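Local structure of aspartate aminotransferase (Rhodobacter sphaeroides, 3NRA) at residues Y221-A229 / M305-R316. The protein probably catalyses the pyridoxal-phosphate-dependent transfer of an amino group between L-aspartate and 2-oxoglutarate, giving oxaloacetate and L-glutamate. Numbering follows the deposited sequence.
Sequences YSRLRYAGA and MEDRIARHQAIR
Tyr226 lies against one flank of helix 304-324, its ring between Arg316 and the loop's own Leu224 O. Arg316 CD sits over one face, 4.2 Å from the centroid of the Tyr226 ring, while Ile309 O and His312 CB meet the edge in plane. The ring and the Gln313 amide stand nearly perpendicular, 85° apart. Tyr226 OH, at the far end of the ring, is hydrogen-bonded to Gly337 O. Packing stays dense toward Leu224, whose CD2 lies over the His312 ring face and whose CD1 touches Arg308 CG at 3.8 Å. Both nitrogens of the His312 ring are engaged: His312 ND1 donates to Arg308 O (2.9 Å), and NE2 is hydrogen-bonded to Ser385 OG. Ile309 CG2 presses on Arg225 O, 3.3 Å away.

Toward solvent the grip is polar and thinner. Gln313, CG anti to its N (chi1 -159°) and chain extended, offers OE1 to Ala227 N, which donates a fairly straight 2.8 Å hydrogen bond (160°); one water joins Ala227 O to Arg316 NH2. At the other end, the methyl CE of Met305, modelled as selenomethionine, lies over the Arg223 guanidinium, which is salt-bridged to Glu255 and Glu300. With Tyr226 cut back to an alanine, Arg316 CD would probably lose the ring face beneath it and Gly337 O its hydroxyl partner. The contact joins the loop between strands 214-218 and 245-249 to helix 304-324, in the fold type I architecture of this aminotransferase family.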
ATOM      1  N   TYR B 221      -2.158 -18.541  -4.767  1.00 13.99           N
ATOM      2  CA  TYR B 221      -2.369 -19.223  -6.049  1.00 14.33           C
ATOM      3  C   TYR B 221      -3.203 -20.532  -5.904  1.00 14.19           C
ATOM      4  O   TYR B 221      -3.270 -21.343  -6.836  1.00 14.03           O
ATOM      5  CB  TYR B 221      -1.003 -19.488  -6.741  1.00 14.58           C
ATOM      6  CG  TYR B 221      -0.854 -18.920  -8.142  1.00 14.22           C
ATOM      7  CD1 TYR B 221      -1.904 -18.925  -9.046  1.00 15.69           C
ATOM      8  CD2 TYR B 221       0.376 -18.418  -8.586  1.00 16.42           C
ATOM      9  CE1 TYR B 221      -1.732 -18.474 -10.356  1.00 15.41           C
ATOM     10  CE2 TYR B 221       0.528 -17.912  -9.874  1.00 14.37           C
ATOM     11  CZ  TYR B 221      -0.517 -17.958 -10.751  1.00 16.72           C
ATOM     12  OH  TYR B 221      -0.356 -17.466 -12.058  1.00 20.67           O
ATOM     13  N   SER B 222      -3.899 -20.674  -4.776  1.00 14.37           N
ATOM     14  CA  SER B 222      -4.559 -21.938  -4.406  1.00 15.77           C
ATOM     15  C   SER B 222      -5.773 -22.252  -5.259  1.00 16.02           C
ATOM     16  O   SER B 222      -6.156 -23.387  -5.356  1.00 16.17           O
ATOM     17  CB  SER B 222      -4.976 -21.915  -2.931  1.00 15.79           C
ATOM     18  OG  SER B 222      -5.879 -20.834  -2.679  1.00 17.07           O
ATOM     19  N   ARG B 223      -6.340 -21.244  -5.915  1.00 16.65           N
ATOM     20  CA  ARG B 223      -7.478 -21.462  -6.813  1.00 17.45           C
ATOM     21  C   ARG B 223      -7.092 -22.080  -8.175  1.00 17.83           C
ATOM     22  O   ARG B 223      -7.926 -22.737  -8.833  1.00 18.15           O
ATOM     23  CB  ARG B 223      -8.229 -20.151  -7.036  1.00 17.80           C
ATOM     24  CG  ARG B 223      -9.636 -20.351  -7.450  1.00 20.25           C
ATOM     25  CD  ARG B 223     -10.341 -19.044  -7.674  1.00 19.81           C
ATOM     26  NE  ARG B 223     -11.652 -19.293  -8.232  1.00 21.09           N
ATOM     27  CZ  ARG B 223     -12.417 -18.388  -8.832  1.00 19.99           C
ATOM     28  NH1 ARG B 223     -12.034 -17.132  -8.932  1.00 20.67           N
ATOM     29  NH2 ARG B 223     -13.597 -18.742  -9.294  1.00 20.58           N
ATOM     30  N   LEU B 224      -5.861 -21.857  -8.621  1.00 17.08           N
ATOM     31  CA  LEU B 224      -5.420 -22.411  -9.893  1.00 17.50           C
ATOM     32  C   LEU B 224      -4.890 -23.811  -9.657  1.00 17.78           C
ATOM     33  O   LEU B 224      -3.708 -24.042  -9.750  1.00 18.35           O
ATOM     34  CB  LEU B 224      -4.356 -21.524 -10.542  1.00 16.99           C
ATOM     35  CG  LEU B 224      -4.137 -21.808 -12.036  1.00 18.88           C
ATOM     36  CD1 LEU B 224      -5.221 -21.051 -12.844  1.00 19.46           C
ATOM     37  CD2 LEU B 224      -2.730 -21.405 -12.489  1.00 19.39           C
ATOM     38  N   ARG B 225      -5.801 -24.746  -9.380  1.00 18.84           N
ATOM     39  CA  ARG B 225      -5.445 -26.093  -8.881  1.00 19.23           C
ATOM     40  C   ARG B 225      -5.633 -27.098 -10.010  1.00 18.84           C
ATOM     41  O   ARG B 225      -6.693 -27.161 -10.609  1.00 18.53           O
ATOM     42  CB  ARG B 225      -6.321 -26.463  -7.663  1.00 19.08           C
ATOM     43  CG  ARG B 225      -6.106 -27.900  -7.106  1.00 21.28           C
ATOM     44  CD  ARG B 225      -6.975 -28.199  -5.857  1.00 23.53           C
ATOM     45  NE  ARG B 225      -8.407 -27.967  -6.088  1.00 28.72           N
ATOM     46  CZ  ARG B 225      -9.248 -28.795  -6.719  1.00 31.98           C
ATOM     47  NH1 ARG B 225      -8.854 -29.983  -7.177  1.00 33.49           N
ATOM     48  NH2 ARG B 225     -10.509 -28.421  -6.898  1.00 35.09           N
ATOM     49  N   TYR B 226      -4.582 -27.856 -10.319  1.00 18.66           N
ATOM     50  CA  TYR B 226      -4.590 -28.722 -11.486  1.00 19.80           C
ATOM     51  C   TYR B 226      -5.411 -29.991 -11.249  1.00 21.92           C
ATOM     52  O   TYR B 226      -5.607 -30.421 -10.109  1.00 20.94           O
ATOM     53  CB  TYR B 226      -3.154 -29.032 -11.941  1.00 19.07           C
ATOM     54  CG  TYR B 226      -2.461 -27.778 -12.423  1.00 17.13           C
ATOM     55  CD1 TYR B 226      -2.947 -27.076 -13.521  1.00 16.80           C
ATOM     56  CD2 TYR B 226      -1.418 -27.207 -11.689  1.00 15.51           C
ATOM     57  CE1 TYR B 226      -2.378 -25.878 -13.922  1.00 17.50           C
ATOM     58  CE2 TYR B 226      -0.835 -26.031 -12.081  1.00 15.09           C
ATOM     59  CZ  TYR B 226      -1.333 -25.353 -13.199  1.00 15.35           C
ATOM     60  OH  TYR B 226      -0.779 -24.185 -13.582  1.00 13.86           O
ATOM     61  N   ALA B 227      -5.958 -30.529 -12.336  1.00 24.76           N
ATOM     62  CA  ALA B 227      -6.858 -31.695 -12.263  1.00 26.96           C
ATOM     63  C   ALA B 227      -6.139 -32.854 -11.593  1.00 28.07           C
ATOM     64  O   ALA B 227      -5.011 -33.183 -11.948  1.00 28.41           O
ATOM     65  CB  ALA B 227      -7.332 -32.100 -13.666  1.00 27.38           C
ATOM     66  N   GLY B 228      -6.758 -33.420 -10.569  1.00 29.72           N
ATOM     67  CA  GLY B 228      -6.123 -34.500  -9.816  1.00 30.37           C
ATOM     68  C   GLY B 228      -5.081 -34.024  -8.802  1.00 30.09           C
ATOM     69  O   GLY B 228      -4.289 -34.844  -8.278  1.00 31.67           O
ATOM     70  N   ALA B 229      -5.057 -32.721  -8.507  1.00 27.71           N
ATOM     71  CA  ALA B 229      -4.305 -32.231  -7.360  1.00 25.85           C
ATOM     72  C   ALA B 229      -5.287 -32.064  -6.193  1.00 24.90           C
ATOM     73  O   ALA B 229      -6.410 -31.611  -6.382  1.00 24.36           O
ATOM     74  CB  ALA B 229      -3.624 -30.924  -7.680  1.00 24.01           C
HETATM   75  N   MSE B 305     -13.001 -20.638 -15.164  1.00 22.93           N
HETATM   76  CA  MSE B 305     -11.908 -21.023 -14.304  1.00 23.69           C
HETATM   77  C   MSE B 305     -11.394 -22.410 -14.706  1.00 24.33           C
HETATM   78  O   MSE B 305     -10.184 -22.660 -14.723  1.00 23.86           O
HETATM   79  CB  MSE B 305     -12.388 -21.036 -12.844  1.00 23.58           C
HETATM   80  CG  MSE B 305     -11.304 -21.361 -11.798  1.00 25.47           C
HETATM   81 SE   MSE B 305      -9.691 -20.274 -12.001  0.75 24.52          SE
HETATM   82  CE  MSE B 305     -10.548 -18.689 -12.003  1.00 13.32           C
ATOM     83  N   GLU B 306     -12.329 -23.286 -15.084  1.00 24.95           N
ATOM     84  CA  GLU B 306     -12.005 -24.647 -15.445  1.00 25.78           C
ATOM     85  C   GLU B 306     -11.199 -24.687 -16.734  1.00 24.81           C
ATOM     86  O   GLU B 306     -10.237 -25.442 -16.832  1.00 25.10           O
ATOM     87  CB  GLU B 306     -13.288 -25.479 -15.587  1.00 26.97           C
ATOM     88  CG  GLU B 306     -13.087 -26.964 -15.454  1.00 31.36           C
ATOM     89  CD  GLU B 306     -14.277 -27.768 -16.028  1.00 38.13           C
ATOM     90  OE1 GLU B 306     -15.411 -27.217 -16.079  1.00 41.86           O
ATOM     91  OE2 GLU B 306     -14.067 -28.923 -16.449  1.00 39.71           O
ATOM     92  N   ASP B 307     -11.608 -23.901 -17.726  1.00 24.46           N
ATOM     93  CA  ASP B 307     -10.807 -23.727 -18.945  1.00 24.47           C
ATOM     94  C   ASP B 307      -9.445 -23.100 -18.648  1.00 22.54           C
ATOM     95  O   ASP B 307      -8.433 -23.522 -19.207  1.00 22.22           O
ATOM     96  CB  ASP B 307     -11.531 -22.864 -19.965  1.00 26.24           C
ATOM     97  CG  ASP B 307     -12.741 -23.541 -20.547  1.00 30.99           C
ATOM     98  OD1 ASP B 307     -12.705 -24.785 -20.775  1.00 37.03           O
ATOM     99  OD2 ASP B 307     -13.742 -22.826 -20.785  1.00 38.41           O
ATOM    100  N   ARG B 308      -9.417 -22.089 -17.785  1.00 20.43           N
ATOM    101  CA  ARG B 308      -8.149 -21.439 -17.458  1.00 18.88           C
ATOM    102  C   ARG B 308      -7.164 -22.434 -16.863  1.00 18.16           C
ATOM    103  O   ARG B 308      -6.006 -22.437 -17.225  1.00 18.45           O
ATOM    104  CB  ARG B 308      -8.352 -20.265 -16.506  1.00 17.85           C
ATOM    105  CG  ARG B 308      -7.029 -19.722 -15.891  1.00 16.99           C
ATOM    106  CD  ARG B 308      -7.102 -18.246 -15.579  1.00 18.00           C
ATOM    107  NE  ARG B 308      -7.339 -17.455 -16.778  1.00 17.95           N
ATOM    108  CZ  ARG B 308      -7.270 -16.129 -16.823  1.00 19.35           C
ATOM    109  NH1 ARG B 308      -6.936 -15.420 -15.729  1.00 17.23           N
ATOM    110  NH2 ARG B 308      -7.491 -15.500 -17.968  1.00 18.33           N
ATOM    111  N   ILE B 309      -7.633 -23.246 -15.924  1.00 16.89           N
ATOM    112  CA  ILE B 309      -6.799 -24.286 -15.289  1.00 16.19           C
ATOM    113  C   ILE B 309      -6.329 -25.279 -16.340  1.00 17.19           C
ATOM    114  O   ILE B 309      -5.170 -25.658 -16.341  1.00 18.21           O
ATOM    115  CB  ILE B 309      -7.599 -25.058 -14.175  1.00 16.30           C
ATOM    116  CG1 ILE B 309      -7.842 -24.164 -12.960  1.00 14.91           C
ATOM    117  CG2 ILE B 309      -6.896 -26.336 -13.775  1.00 15.59           C
ATOM    118  CD1 ILE B 309      -8.999 -24.664 -12.049  1.00 13.88           C
ATOM    119  N   ALA B 310      -7.222 -25.662 -17.264  1.00 16.88           N
ATOM    120  CA  ALA B 310      -6.848 -26.565 -18.337  1.00 18.11           C
ATOM    121  C   ALA B 310      -5.756 -25.960 -19.275  1.00 18.10           C
ATOM    122  O   ALA B 310      -4.825 -26.672 -19.705  1.00 17.90           O
ATOM    123  CB  ALA B 310      -8.132 -27.014 -19.170  1.00 18.93           C
ATOM    124  N   ARG B 311      -5.884 -24.677 -19.624  1.00 18.21           N
ATOM    125  CA  ARG B 311      -4.895 -24.055 -20.517  1.00 18.45           C
ATOM    126  C   ARG B 311      -3.520 -23.989 -19.839  1.00 17.94           C
ATOM    127  O   ARG B 311      -2.491 -24.274 -20.475  1.00 16.87           O
ATOM    128  CB  ARG B 311      -5.331 -22.669 -20.942  1.00 19.68           C
ATOM    129  CG  ARG B 311      -6.517 -22.642 -21.911  1.00 23.30           C
ATOM    130  CD  ARG B 311      -6.745 -21.231 -22.466  1.00 27.17           C
ATOM    131  NE  ARG B 311      -8.097 -21.062 -22.987  1.00 33.15           N
ATOM    132  CZ  ARG B 311      -9.196 -20.808 -22.249  1.00 38.66           C
ATOM    133  NH1 ARG B 311      -9.131 -20.665 -20.909  1.00 39.60           N
ATOM    134  NH2 ARG B 311     -10.382 -20.676 -22.855  1.00 39.35           N
ATOM    135  N   HIS B 312      -3.507 -23.668 -18.534  1.00 16.77           N
ATOM    136  CA  HIS B 312      -2.266 -23.637 -17.778  1.00 16.69           C
ATOM    137  C   HIS B 312      -1.643 -25.014 -17.583  1.00 16.92           C
ATOM    138  O   HIS B 312      -0.439 -25.140 -17.532  1.00 14.79           O
ATOM    139  CB  HIS B 312      -2.480 -22.984 -16.418  1.00 16.62           C
ATOM    140  CG  HIS B 312      -2.543 -21.503 -16.476  1.00 15.93           C
ATOM    141  ND1 HIS B 312      -3.673 -20.827 -16.842  1.00 15.91           N
ATOM    142  CD2 HIS B 312      -1.618 -20.560 -16.183  1.00 18.40           C
ATOM    143  CE1 HIS B 312      -3.445 -19.527 -16.779  1.00 18.06           C
ATOM    144  NE2 HIS B 312      -2.207 -19.341 -16.383  1.00 17.94           N
ATOM    145  N   GLN B 313      -2.486 -26.037 -17.477  1.00 18.53           N
ATOM    146  CA  GLN B 313      -2.022 -27.405 -17.263  1.00 19.42           C
ATOM    147  C   GLN B 313      -1.360 -27.937 -18.534  1.00 19.39           C
ATOM    148  O   GLN B 313      -0.391 -28.671 -18.464  1.00 20.15           O
ATOM    149  CB  GLN B 313      -3.198 -28.314 -16.860  1.00 20.05           C
ATOM    150  CG  GLN B 313      -2.790 -29.603 -16.140  1.00 20.37           C
ATOM    151  CD  GLN B 313      -3.958 -30.317 -15.448  1.00 21.50           C
ATOM    152  OE1 GLN B 313      -4.818 -29.688 -14.800  1.00 20.10           O
ATOM    153  NE2 GLN B 313      -3.972 -31.631 -15.551  1.00 23.93           N
ATOM    154  N   ALA B 314      -1.864 -27.528 -19.690  1.00 19.36           N
ATOM    155  CA  ALA B 314      -1.231 -27.888 -20.968  1.00 19.09           C
ATOM    156  C   ALA B 314       0.157 -27.256 -21.086  1.00 18.50           C
ATOM    157  O   ALA B 314       1.115 -27.919 -21.509  1.00 18.23           O
ATOM    158  CB  ALA B 314      -2.122 -27.490 -22.152  1.00 19.08           C
ATOM    159  N   ILE B 315       0.283 -26.005 -20.647  1.00 18.09           N
ATOM    160  CA  ILE B 315       1.575 -25.318 -20.634  1.00 17.05           C
ATOM    161  C   ILE B 315       2.522 -25.968 -19.617  1.00 16.21           C
ATOM    162  O   ILE B 315       3.670 -26.303 -19.950  1.00 13.51           O
ATOM    163  CB  ILE B 315       1.437 -23.829 -20.277  1.00 17.21           C
ATOM    164  CG1 ILE B 315       0.644 -23.078 -21.358  1.00 18.23           C
ATOM    165  CG2 ILE B 315       2.815 -23.201 -20.122  1.00 15.17           C
ATOM    166  CD1 ILE B 315       0.271 -21.691 -20.949  1.00 17.25           C
ATOM    167  N   ARG B 316       2.028 -26.149 -18.389  1.00 15.64           N
ATOM    168  CA  ARG B 316       2.761 -26.887 -17.360  1.00 15.76           C
ATOM    169  C   ARG B 316       3.379 -28.170 -17.910  1.00 16.04           C
ATOM    170  O   ARG B 316       4.592 -28.398 -17.759  1.00 16.47           O
ATOM    171  CB  ARG B 316       1.839 -27.236 -16.197  1.00 16.27           C
ATOM    172  CG  ARG B 316       2.533 -27.928 -15.015  1.00 16.33           C
ATOM    173  CD  ARG B 316       1.523 -28.639 -14.110  1.00 16.73           C
ATOM    174  NE  ARG B 316       0.971 -29.840 -14.734  1.00 16.46           N
ATOM    175  CZ  ARG B 316       0.182 -30.728 -14.112  1.00 17.04           C
ATOM    176  NH1 ARG B 316      -0.146 -30.587 -12.823  1.00 15.85           N
ATOM    177  NH2 ARG B 316      -0.261 -31.791 -14.779  1.00 18.00           N
TER
HETATM  178  O   HOH W   1      -2.085 -33.316 -12.591  1.00 44.40           O